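Local coordinates for high affinity transport system protein p37 (Mycoplasma hyorhinis, PDB 3EKI), which is the extracytoplasmic substrate-binding lipoprotein of a high-affinity transport system and binds thiamine diphosphate, at residues Ile178-Asp192 with Phe312-Phe324. Numbering follows the deposited sequence.
Sequences INKIFVETPYASWTD and FAWTHNKSATKPF. With TPP (thiamine diphosphate), chain B.
The backbones draw closest where Ala188, in the 3-10 turn that follows helix 170-184, comes nearest to Asn317 in a type I turn running from His316 to Ser319, their CA atoms 6.3 Å apart. Asn317 suits this place because one amide NH2 can serve two carbonyls: ND2 donates to Tyr187 O at 2.8 Å, lying in the Tyr187 carbonyl plane, and to Trp190 O at 3.0 Å, this time from above the plane of the Trp190 carbonyl. With CG between the backbone N and the carbonyl carbon (chi1 67°), the amide reaches both while CB rests over one face of the Tyr187 ring, a CH-pi contact. The buried Tyr187 fits here because its hydroxyl has a backbone carbonyl to donate to, OH reaching Thr315 O at 2.7 Å from above the carbonyl plane. Farther along, His316 NE2 meets the syn side of Asp192 OD1 at 2.8 Å, in the plane of the imidazole; a water joins that same carboxylate oxygen to Asn317 OD1. A second water links Trp190 O to Lys318 NZ. Beneath this polar layer lies an aromatic cluster of Phe182, Tyr187, Trp190, Phe312 and Phe324. Phe324 turns its edge to the face of Tyr187 and receives the edge of Phe182 on its own face, while Phe182 CD2 sits over a face of Phe312, 3.6 Å from Phe312 CD2. Trp190 CH2 meets Phe312 CD1 at 3.7 Å, the rings oblique. Ile178 CG2 fills in at the edge of Phe312, 3.8 Å from its CE2, where a branched aliphatic group packs well. The contact thus ties the end of helix 170-184 to the loop between strands 304-308 and 331-337, whose Trp314 lays a ring face against the pyrimidine of thiamine diphosphate. Phe182 also meets Trp220 of strand 217-223, and Ile178 and Phe324 rest on strand 331-337.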
ATOM      1  N   ILE A 178     -12.855  10.599  -7.190  1.00  7.23           N
ATOM      2  CA  ILE A 178     -12.631  10.572  -5.755  1.00  8.52           C
ATOM      3  C   ILE A 178     -13.368  11.729  -5.083  1.00  9.30           C
ATOM      4  O   ILE A 178     -13.991  11.576  -4.034  1.00  8.02           O
ATOM      5  CB  ILE A 178     -11.127  10.606  -5.432  1.00  8.85           C
ATOM      6  CG1 ILE A 178     -10.433   9.310  -5.854  1.00  9.06           C
ATOM      7  CG2 ILE A 178     -10.864  10.922  -3.978  1.00  7.16           C
ATOM      8  CD1 ILE A 178      -8.925   9.341  -5.768  1.00  8.41           C
ATOM      9  N   ASN A 179     -13.314  12.919  -5.690  1.00  9.06           N
ATOM     10  CA  ASN A 179     -13.961  14.083  -5.095  1.00  6.86           C
ATOM     11  C   ASN A 179     -15.475  13.940  -5.068  1.00  7.84           C
ATOM     12  O   ASN A 179     -16.080  14.456  -4.115  1.00  9.02           O
ATOM     13  CB  ASN A 179     -13.539  15.358  -5.851  1.00  7.76           C
ATOM     14  CG  ASN A 179     -12.092  15.694  -5.502  1.00  7.23           C
ATOM     15  OD1 ASN A 179     -11.624  15.285  -4.445  1.00  9.61           O
ATOM     16  ND2 ASN A 179     -11.420  16.443  -6.364  1.00  8.65           N
ATOM     17  N   LYS A 180     -16.055  13.254  -6.048  1.00  9.15           N
ATOM     18  CA  LYS A 180     -17.488  13.003  -6.064  1.00  5.87           C
ATOM     19  C   LYS A 180     -17.886  12.114  -4.891  1.00 10.07           C
ATOM     20  O   LYS A 180     -19.017  12.180  -4.409  1.00 11.07           O
ATOM     21  CB  LYS A 180     -17.904  12.351  -7.385  1.00 13.47           C
ATOM     22  CG  LYS A 180     -18.996  11.303  -7.242  1.00 25.13           C
ATOM     23  CD  LYS A 180     -19.880  11.257  -8.478  1.00 40.33           C
ATOM     24  CE  LYS A 180     -19.617  12.443  -9.391  1.00 52.44           C
ATOM     25  NZ  LYS A 180     -18.542  12.156 -10.380  1.00 87.37           N
ATOM     26  N   ILE A 181     -16.952  11.284  -4.433  1.00  8.09           N
ATOM     27  CA  ILE A 181     -17.219  10.407  -3.302  1.00  6.62           C
ATOM     28  C   ILE A 181     -16.864  10.994  -1.967  1.00 10.44           C
ATOM     29  O   ILE A 181     -17.517  10.729  -0.936  1.00 12.92           O
ATOM     30  CB  ILE A 181     -16.460   9.066  -3.543  1.00  8.83           C
ATOM     31  CG1 ILE A 181     -17.149   8.173  -4.578  1.00 12.60           C
ATOM     32  CG2 ILE A 181     -16.226   8.291  -2.265  1.00 16.18           C
ATOM     33  CD1 ILE A 181     -16.238   7.056  -5.066  1.00 22.68           C
ATOM     34  N   PHE A 182     -15.813  11.799  -1.890  1.00  7.32           N
ATOM     35  CA  PHE A 182     -15.231  12.283  -0.652  1.00  6.89           C
ATOM     36  C   PHE A 182     -15.621  13.725  -0.328  1.00  8.45           C
ATOM     37  O   PHE A 182     -15.713  14.080   0.844  1.00  7.13           O
ATOM     38  CB  PHE A 182     -13.699  12.188  -0.770  1.00  9.10           C
ATOM     39  CG  PHE A 182     -12.941  12.664   0.450  1.00  8.61           C
ATOM     40  CD1 PHE A 182     -12.444  13.951   0.517  1.00 11.58           C
ATOM     41  CD2 PHE A 182     -12.725  11.811   1.518  1.00  7.43           C
ATOM     42  CE1 PHE A 182     -11.745  14.414   1.616  1.00 14.21           C
ATOM     43  CE2 PHE A 182     -12.023  12.269   2.613  1.00  9.77           C
ATOM     44  CZ  PHE A 182     -11.523  13.554   2.672  1.00 11.68           C
ATOM     45  N   VAL A 183     -15.805  14.515  -1.388  1.00  8.69           N
ATOM     46  CA  VAL A 183     -16.149  15.931  -1.202  1.00  9.34           C
ATOM     47  C   VAL A 183     -17.641  16.191  -1.412  1.00  6.23           C
ATOM     48  O   VAL A 183     -18.283  16.758  -0.521  1.00  8.53           O
ATOM     49  CB  VAL A 183     -15.303  16.783  -2.159  1.00 10.08           C
ATOM     50  CG1 VAL A 183     -15.675  18.247  -2.041  1.00 12.04           C
ATOM     51  CG2 VAL A 183     -13.816  16.575  -1.892  1.00 11.00           C
ATOM     52  N   GLU A 184     -18.184  15.783  -2.556  1.00  9.79           N
ATOM     53  CA  GLU A 184     -19.604  16.053  -2.841  1.00 11.22           C
ATOM     54  C   GLU A 184     -20.536  15.435  -1.815  1.00 12.39           C
ATOM     55  O   GLU A 184     -21.474  16.053  -1.337  1.00  8.27           O
ATOM     56  CB  GLU A 184     -20.018  15.551  -4.214  1.00 10.42           C
ATOM     57  CG  GLU A 184     -21.488  15.819  -4.508  1.00 19.43           C
ATOM     58  CD  GLU A 184     -21.869  15.531  -5.950  1.00 31.72           C
ATOM     59  OE1 GLU A 184     -21.016  15.004  -6.698  1.00 25.19           O
ATOM     60  OE2 GLU A 184     -23.024  15.845  -6.322  1.00 22.99           O
ATOM     61  N   THR A 185     -20.307  14.177  -1.468  1.00  8.71           N
ATOM     62  CA  THR A 185     -20.902  13.530  -0.293  1.00  7.99           C
ATOM     63  C   THR A 185     -19.858  13.605   0.810  1.00 12.57           C
ATOM     64  O   THR A 185     -18.935  12.757   0.812  1.00 10.74           O
ATOM     65  CB  THR A 185     -21.304  12.085  -0.613  1.00  8.47           C
ATOM     66  OG1 THR A 185     -22.354  12.070  -1.569  1.00 10.81           O
ATOM     67  CG2 THR A 185     -21.825  11.367   0.633  1.00 15.27           C
ATOM     68  N   PRO A 186     -19.891  14.592   1.680  1.00 10.48           N
ATOM     69  CA  PRO A 186     -18.747  14.874   2.550  1.00  7.44           C
ATOM     70  C   PRO A 186     -18.371  13.707   3.465  1.00 13.94           C
ATOM     71  O   PRO A 186     -19.193  13.181   4.196  1.00 10.28           O
ATOM     72  CB  PRO A 186     -19.191  16.058   3.410  1.00 14.31           C
ATOM     73  CG  PRO A 186     -20.484  16.532   2.891  1.00 16.73           C
ATOM     74  CD  PRO A 186     -21.003  15.561   1.898  1.00  9.32           C
ATOM     75  N   TYR A 187     -17.088  13.297   3.447  1.00  8.48           N
ATOM     76  CA  TYR A 187     -16.601  12.238   4.316  1.00  7.13           C
ATOM     77  C   TYR A 187     -16.990  12.391   5.778  1.00  9.74           C
ATOM     78  O   TYR A 187     -17.333  11.399   6.446  1.00  9.77           O
ATOM     79  CB  TYR A 187     -15.077  12.217   4.146  1.00  9.11           C
ATOM     80  CG  TYR A 187     -14.289  11.349   5.093  1.00  8.64           C
ATOM     81  CD1 TYR A 187     -13.663  11.924   6.195  1.00 10.28           C
ATOM     82  CD2 TYR A 187     -14.168   9.980   4.881  1.00  9.38           C
ATOM     83  CE1 TYR A 187     -12.923  11.141   7.091  1.00 10.40           C
ATOM     84  CE2 TYR A 187     -13.423   9.205   5.773  1.00  6.94           C
ATOM     85  CZ  TYR A 187     -12.822   9.789   6.853  1.00 10.15           C
ATOM     86  OH  TYR A 187     -12.064   9.050   7.761  1.00 15.42           O
ATOM     87  N   ALA A 188     -16.970  13.600   6.326  1.00 14.16           N
ATOM     88  CA  ALA A 188     -17.308  13.861   7.724  1.00 12.98           C
ATOM     89  C   ALA A 188     -18.731  13.447   8.073  1.00 13.05           C
ATOM     90  O   ALA A 188     -19.051  13.269   9.257  1.00 20.18           O
ATOM     91  CB  ALA A 188     -17.138  15.335   8.044  1.00 16.97           C
ATOM     92  N   SER A 189     -19.583  13.285   7.078  1.00 14.51           N
ATOM     93  CA  SER A 189     -20.976  12.934   7.376  1.00 18.53           C
ATOM     94  C   SER A 189     -21.299  11.515   6.956  1.00 17.84           C
ATOM     95  O   SER A 189     -22.418  11.038   7.130  1.00 13.86           O
ATOM     96  CB  SER A 189     -21.919  13.971   6.752  1.00 25.55           C
ATOM     97  OG  SER A 189     -21.848  15.164   7.543  1.00 34.33           O
ATOM     98  N   TRP A 190     -20.299  10.790   6.432  1.00 14.72           N
ATOM     99  CA  TRP A 190     -20.487   9.374   6.166  1.00 15.26           C
ATOM    100  C   TRP A 190     -20.877   8.635   7.456  1.00 10.48           C
ATOM    101  O   TRP A 190     -20.419   9.064   8.500  1.00 12.23           O
ATOM    102  CB  TRP A 190     -19.212   8.712   5.663  1.00 13.57           C
ATOM    103  CG  TRP A 190     -18.751   9.115   4.305  1.00 11.17           C
ATOM    104  CD1 TRP A 190     -19.246  10.091   3.495  1.00 10.52           C
ATOM    105  CD2 TRP A 190     -17.659   8.511   3.593  1.00  9.82           C
ATOM    106  NE1 TRP A 190     -18.523  10.118   2.334  1.00  8.86           N
ATOM    107  CE2 TRP A 190     -17.541   9.161   2.363  1.00  9.20           C
ATOM    108  CE3 TRP A 190     -16.761   7.470   3.886  1.00 12.56           C
ATOM    109  CZ2 TRP A 190     -16.575   8.835   1.412  1.00  8.74           C
ATOM    110  CZ3 TRP A 190     -15.811   7.148   2.938  1.00 11.53           C
ATOM    111  CH2 TRP A 190     -15.723   7.822   1.714  1.00 10.10           C
ATOM    112  N   THR A 191     -21.681   7.591   7.291  1.00 13.65           N
ATOM    113  CA  THR A 191     -22.009   6.803   8.477  1.00 17.48           C
ATOM    114  C   THR A 191     -21.542   5.367   8.241  1.00 12.13           C
ATOM    115  O   THR A 191     -21.331   4.924   7.128  1.00 13.90           O
ATOM    116  CB  THR A 191     -23.504   6.819   8.840  1.00 13.42           C
ATOM    117  OG1 THR A 191     -24.238   6.052   7.897  1.00 13.85           O
ATOM    118  CG2 THR A 191     -24.071   8.248   8.786  1.00 17.79           C
ATOM    119  N   ASP A 192     -21.387   4.675   9.373  1.00 19.64           N
ATOM    120  CA  ASP A 192     -21.000   3.282   9.277  1.00 19.82           C
ATOM    121  C   ASP A 192     -21.979   2.527   8.409  1.00 17.00           C
ATOM    122  O   ASP A 192     -21.616   1.669   7.612  1.00 15.08           O
ATOM    123  CB  ASP A 192     -20.960   2.640  10.663  1.00 19.50           C
ATOM    124  CG  ASP A 192     -19.850   3.187  11.527  1.00 30.10           C
ATOM    125  OD1 ASP A 192     -19.072   4.001  10.995  1.00 20.52           O
ATOM    126  OD2 ASP A 192     -19.787   2.797  12.717  1.00 36.92           O
ATOM    127  N   PHE A 312      -8.738   7.244   2.852  1.00  9.99           N
ATOM    128  CA  PHE A 312      -9.932   7.481   3.667  1.00  8.47           C
ATOM    129  C   PHE A 312     -10.800   6.230   3.764  1.00 10.06           C
ATOM    130  O   PHE A 312     -11.591   6.028   4.682  1.00 11.41           O
ATOM    131  CB  PHE A 312     -10.713   8.673   3.100  1.00  9.35           C
ATOM    132  CG  PHE A 312     -10.998   8.591   1.619  1.00  9.20           C
ATOM    133  CD1 PHE A 312     -12.035   7.792   1.141  1.00  6.73           C
ATOM    134  CD2 PHE A 312     -10.249   9.308   0.686  1.00  6.45           C
ATOM    135  CE1 PHE A 312     -12.310   7.696  -0.202  1.00 10.46           C
ATOM    136  CE2 PHE A 312     -10.521   9.197  -0.662  1.00  9.92           C
ATOM    137  CZ  PHE A 312     -11.539   8.389  -1.121  1.00 10.92           C
ATOM    138  N   ALA A 313     -10.677   5.334   2.795  1.00  9.08           N
ATOM    139  CA  ALA A 313     -11.498   4.133   2.718  1.00  9.90           C
ATOM    140  C   ALA A 313     -11.207   3.174   3.868  1.00  9.83           C
ATOM    141  O   ALA A 313     -12.131   2.407   4.191  1.00 15.17           O
ATOM    142  CB  ALA A 313     -11.311   3.407   1.399  1.00 14.87           C
ATOM    143  N   TRP A 314     -10.043   3.195   4.472  1.00  7.79           N
ATOM    144  CA  TRP A 314      -9.774   2.368   5.637  1.00  9.44           C
ATOM    145  C   TRP A 314      -9.536   3.174   6.892  1.00 15.43           C
ATOM    146  O   TRP A 314      -8.916   2.696   7.858  1.00 18.40           O
ATOM    147  CB  TRP A 314      -8.576   1.471   5.348  1.00 11.66           C
ATOM    148  CG  TRP A 314      -7.270   2.083   4.997  1.00 13.61           C
ATOM    149  CD1 TRP A 314      -6.342   2.595   5.854  1.00 15.41           C
ATOM    150  CD2 TRP A 314      -6.735   2.246   3.674  1.00  9.36           C
ATOM    151  NE1 TRP A 314      -5.266   3.070   5.140  1.00 15.75           N
ATOM    152  CE2 TRP A 314      -5.483   2.866   3.810  1.00  8.69           C
ATOM    153  CE3 TRP A 314      -7.204   1.922   2.401  1.00 10.45           C
ATOM    154  CZ2 TRP A 314      -4.673   3.180   2.716  1.00  9.06           C
ATOM    155  CZ3 TRP A 314      -6.393   2.238   1.323  1.00  8.55           C
ATOM    156  CH2 TRP A 314      -5.167   2.848   1.486  1.00  9.68           C
ATOM    157  N   THR A 315     -10.018   4.415   6.901  1.00 13.54           N
ATOM    158  CA  THR A 315      -9.817   5.362   7.980  1.00 12.57           C
ATOM    159  C   THR A 315     -11.210   5.714   8.507  1.00 16.79           C
ATOM    160  O   THR A 315     -11.985   6.356   7.812  1.00 14.48           O
ATOM    161  CB  THR A 315      -9.086   6.639   7.540  1.00 16.02           C
ATOM    162  OG1 THR A 315      -7.787   6.298   6.998  1.00 13.03           O
ATOM    163  CG2 THR A 315      -8.854   7.578   8.713  1.00 22.36           C
ATOM    164  N   HIS A 316     -11.534   5.264   9.706  1.00 14.24           N
ATOM    165  CA  HIS A 316     -12.878   5.493  10.226  1.00 10.73           C
ATOM    166  C   HIS A 316     -13.056   6.959  10.534  1.00 11.05           C
ATOM    167  O   HIS A 316     -12.217   7.602  11.164  1.00 13.11           O
ATOM    168  CB  HIS A 316     -13.012   4.641  11.485  1.00 15.54           C
ATOM    169  CG  HIS A 316     -14.429   4.562  11.960  1.00 19.10           C
ATOM    170  ND1 HIS A 316     -14.752   4.637  13.304  1.00 26.79           N
ATOM    171  CD2 HIS A 316     -15.587   4.408  11.297  1.00 23.12           C
ATOM    172  CE1 HIS A 316     -16.058   4.540  13.432  1.00 32.20           C
ATOM    173  NE2 HIS A 316     -16.601   4.399  12.233  1.00 29.26           N
ATOM    174  N   ASN A 317     -14.163   7.566  10.098  1.00 14.77           N
ATOM    175  CA  ASN A 317     -14.219   9.016  10.277  1.00 16.03           C
ATOM    176  C   ASN A 317     -14.502   9.391  11.723  1.00 17.33           C
ATOM    177  O   ASN A 317     -14.325  10.554  12.086  1.00 20.10           O
ATOM    178  CB  ASN A 317     -15.236   9.603   9.305  1.00 16.37           C
ATOM    179  CG  ASN A 317     -16.668   9.216   9.559  1.00 15.50           C
ATOM    180  OD1 ASN A 317     -17.001   8.448  10.452  1.00 15.28           O
ATOM    181  ND2 ASN A 317     -17.550   9.768   8.743  1.00 12.74           N
ATOM    182  N   LYS A 318     -14.913   8.424  12.545  1.00 15.20           N
ATOM    183  CA  LYS A 318     -15.156   8.684  13.951  1.00 18.70           C
ATOM    184  C   LYS A 318     -13.870   8.592  14.777  1.00 28.66           C
ATOM    185  O   LYS A 318     -13.941   8.838  15.985  1.00 31.03           O
ATOM    186  CB  LYS A 318     -16.169   7.695  14.539  1.00 28.81           C
ATOM    187  CG  LYS A 318     -17.524   7.575  13.888  1.00 32.59           C
ATOM    188  CD  LYS A 318     -18.236   8.895  13.686  1.00 32.87           C
ATOM    189  CE  LYS A 318     -18.982   8.942  12.365  1.00 43.48           C
ATOM    190  NZ  LYS A 318     -18.998  10.313  11.780  1.00 58.23           N
ATOM    191  N   SER A 319     -12.744   8.245  14.166  1.00 20.79           N
ATOM    192  CA  SER A 319     -11.507   8.137  14.939  1.00 22.11           C
ATOM    193  C   SER A 319     -11.207   9.384  15.747  1.00 28.27           C
ATOM    194  O   SER A 319     -11.391  10.531  15.346  1.00 28.59           O
ATOM    195  CB  SER A 319     -10.318   7.844  14.011  1.00 22.55           C
ATOM    196  OG  SER A 319      -9.141   8.372  14.609  1.00 39.71           O
ATOM    197  N   ALA A 320     -10.694   9.195  16.963  1.00 35.07           N
ATOM    198  CA  ALA A 320     -10.462  10.305  17.871  1.00 32.83           C
ATOM    199  C   ALA A 320      -9.425  11.274  17.323  1.00 28.72           C
ATOM    200  O   ALA A 320      -9.357  12.405  17.803  1.00 38.46           O
ATOM    201  CB  ALA A 320      -9.986   9.816  19.230  1.00 52.03           C
ATOM    202  N   THR A 321      -8.646  10.803  16.362  1.00 25.19           N
ATOM    203  CA  THR A 321      -7.654  11.677  15.744  1.00 35.14           C
ATOM    204  C   THR A 321      -8.310  12.705  14.820  1.00 35.84           C
ATOM    205  O   THR A 321      -7.618  13.593  14.318  1.00 28.20           O
ATOM    206  CB  THR A 321      -6.635  10.893  14.900  1.00 35.75           C
ATOM    207  OG1 THR A 321      -7.335  10.315  13.793  1.00 32.18           O
ATOM    208  CG2 THR A 321      -6.029   9.750  15.694  1.00 63.69           C
ATOM    209  N   LYS A 322      -9.613  12.561  14.604  1.00 25.92           N
ATOM    210  CA  LYS A 322     -10.330  13.485  13.726  1.00 21.72           C
ATOM    211  C   LYS A 322      -9.749  13.556  12.325  1.00 14.18           C
ATOM    212  O   LYS A 322      -9.400  14.619  11.782  1.00 13.68           O
ATOM    213  CB  LYS A 322     -10.320  14.837  14.450  1.00 44.35           C
ATOM    214  CG  LYS A 322     -11.186  14.816  15.708  1.00 64.68           C
ATOM    215  CD  LYS A 322     -10.347  14.879  16.975  1.00 82.48           C
ATOM    216  CE  LYS A 322     -11.182  14.738  18.242  1.00 87.75           C
ATOM    217  NZ  LYS A 322     -11.115  15.955  19.111  1.00 83.80           N
ATOM    218  N   PRO A 323      -9.641  12.418  11.649  1.00 12.96           N
ATOM    219  CA  PRO A 323      -8.958  12.352  10.351  1.00 12.64           C
ATOM    220  C   PRO A 323      -9.690  13.118   9.242  1.00 15.24           C
ATOM    221  O   PRO A 323     -10.909  13.019   9.078  1.00 11.29           O
ATOM    222  CB  PRO A 323      -8.983  10.866   9.987  1.00 18.32           C
ATOM    223  CG  PRO A 323     -10.118  10.310  10.789  1.00 17.27           C
ATOM    224  CD  PRO A 323     -10.198  11.120  12.041  1.00 17.54           C
ATOM    225  N   PHE A 324      -8.892  13.865   8.490  1.00 13.39           N
ATOM    226  CA  PHE A 324      -9.290  14.659   7.343  1.00 16.49           C
ATOM    227  C   PHE A 324     -10.127  15.877   7.754  1.00 19.15           C
ATOM    228  O   PHE A 324     -10.674  16.576   6.890  1.00 20.99           O
ATOM    229  CB  PHE A 324     -10.030  13.786   6.321  1.00 10.44           C
ATOM    230  CG  PHE A 324      -9.190  12.653   5.763  1.00 12.01           C
ATOM    231  CD1 PHE A 324      -8.247  12.902   4.782  1.00 16.33           C
ATOM    232  CD2 PHE A 324      -9.364  11.377   6.251  1.00 12.25           C
ATOM    233  CE1 PHE A 324      -7.466  11.856   4.302  1.00 13.43           C
ATOM    234  CE2 PHE A 324      -8.595  10.338   5.767  1.00 16.33           C
ATOM    235  CZ  PHE A 324      -7.645  10.583   4.801  1.00 12.93           C
TER
HETATM  236  N1' TPP B 551      -6.608  -1.577   3.097  1.00 14.65           N
HETATM  237  C2' TPP B 551      -6.694  -1.890   4.413  1.00 11.40           C
HETATM  238  CM2 TPP B 551      -7.944  -2.622   4.913  1.00 16.89           C
HETATM  239  N3' TPP B 551      -5.699  -1.577   5.261  1.00 17.19           N
HETATM  240  C4' TPP B 551      -4.556  -1.027   4.771  1.00 28.05           C
HETATM  241  N4' TPP B 551      -3.548  -0.804   5.618  1.00 35.76           N
HETATM  242  C5' TPP B 551      -4.467  -0.641   3.426  1.00 14.42           C
HETATM  243  C6' TPP B 551      -5.549  -0.938   2.606  1.00 12.48           C
HETATM  244  C7' TPP B 551      -3.264   0.070   2.789  1.00 15.52           C
HETATM  245  N3  TPP B 551      -2.209  -0.805   2.247  1.00 24.69           N
HETATM  246  C2  TPP B 551      -1.894  -2.009   2.725  1.00 26.24           C
HETATM  247  S1  TPP B 551      -0.610  -2.699   1.760  1.00 13.23           S
HETATM  248  C5  TPP B 551      -0.525  -1.283   0.739  1.00  9.96           C
HETATM  249  C4  TPP B 551      -1.395  -0.342   1.253  1.00 11.34           C
HETATM  250  CM4 TPP B 551      -1.746   0.948   0.479  1.00 10.55           C
HETATM  251  C6  TPP B 551       0.497  -1.090  -0.388  1.00  9.24           C
HETATM  252  C7  TPP B 551       1.876  -0.762   0.189  1.00  7.67           C
HETATM  253  O7  TPP B 551       1.808   0.506   0.875  1.00 10.59           O
HETATM  254  PA  TPP B 551       2.806   0.977   2.019  1.00 11.24           P
HETATM  255  O1A TPP B 551       2.222   2.165   2.689  1.00 12.87           O
HETATM  256  O2A TPP B 551       3.133  -0.168   2.935  1.00 14.10           O
HETATM  257  O3A TPP B 551       4.194   1.293   1.337  1.00  7.56           O
HETATM  258  PB  TPP B 551       4.644   2.690   0.686  1.00  8.38           P
HETATM  259  O1B TPP B 551       3.758   3.024  -0.474  1.00  7.46           O
HETATM  260  O2B TPP B 551       6.135   2.421   0.235  1.00  9.80           O
HETATM  261  O3B TPP B 551       4.695   3.814   1.807  1.00  9.52           O
HETATM  262  O   HOH W   1     -21.361  10.764  10.201  1.00 41.44           O
HETATM  263  O   HOH W   2     -18.532   6.158   9.579  1.00 12.64           O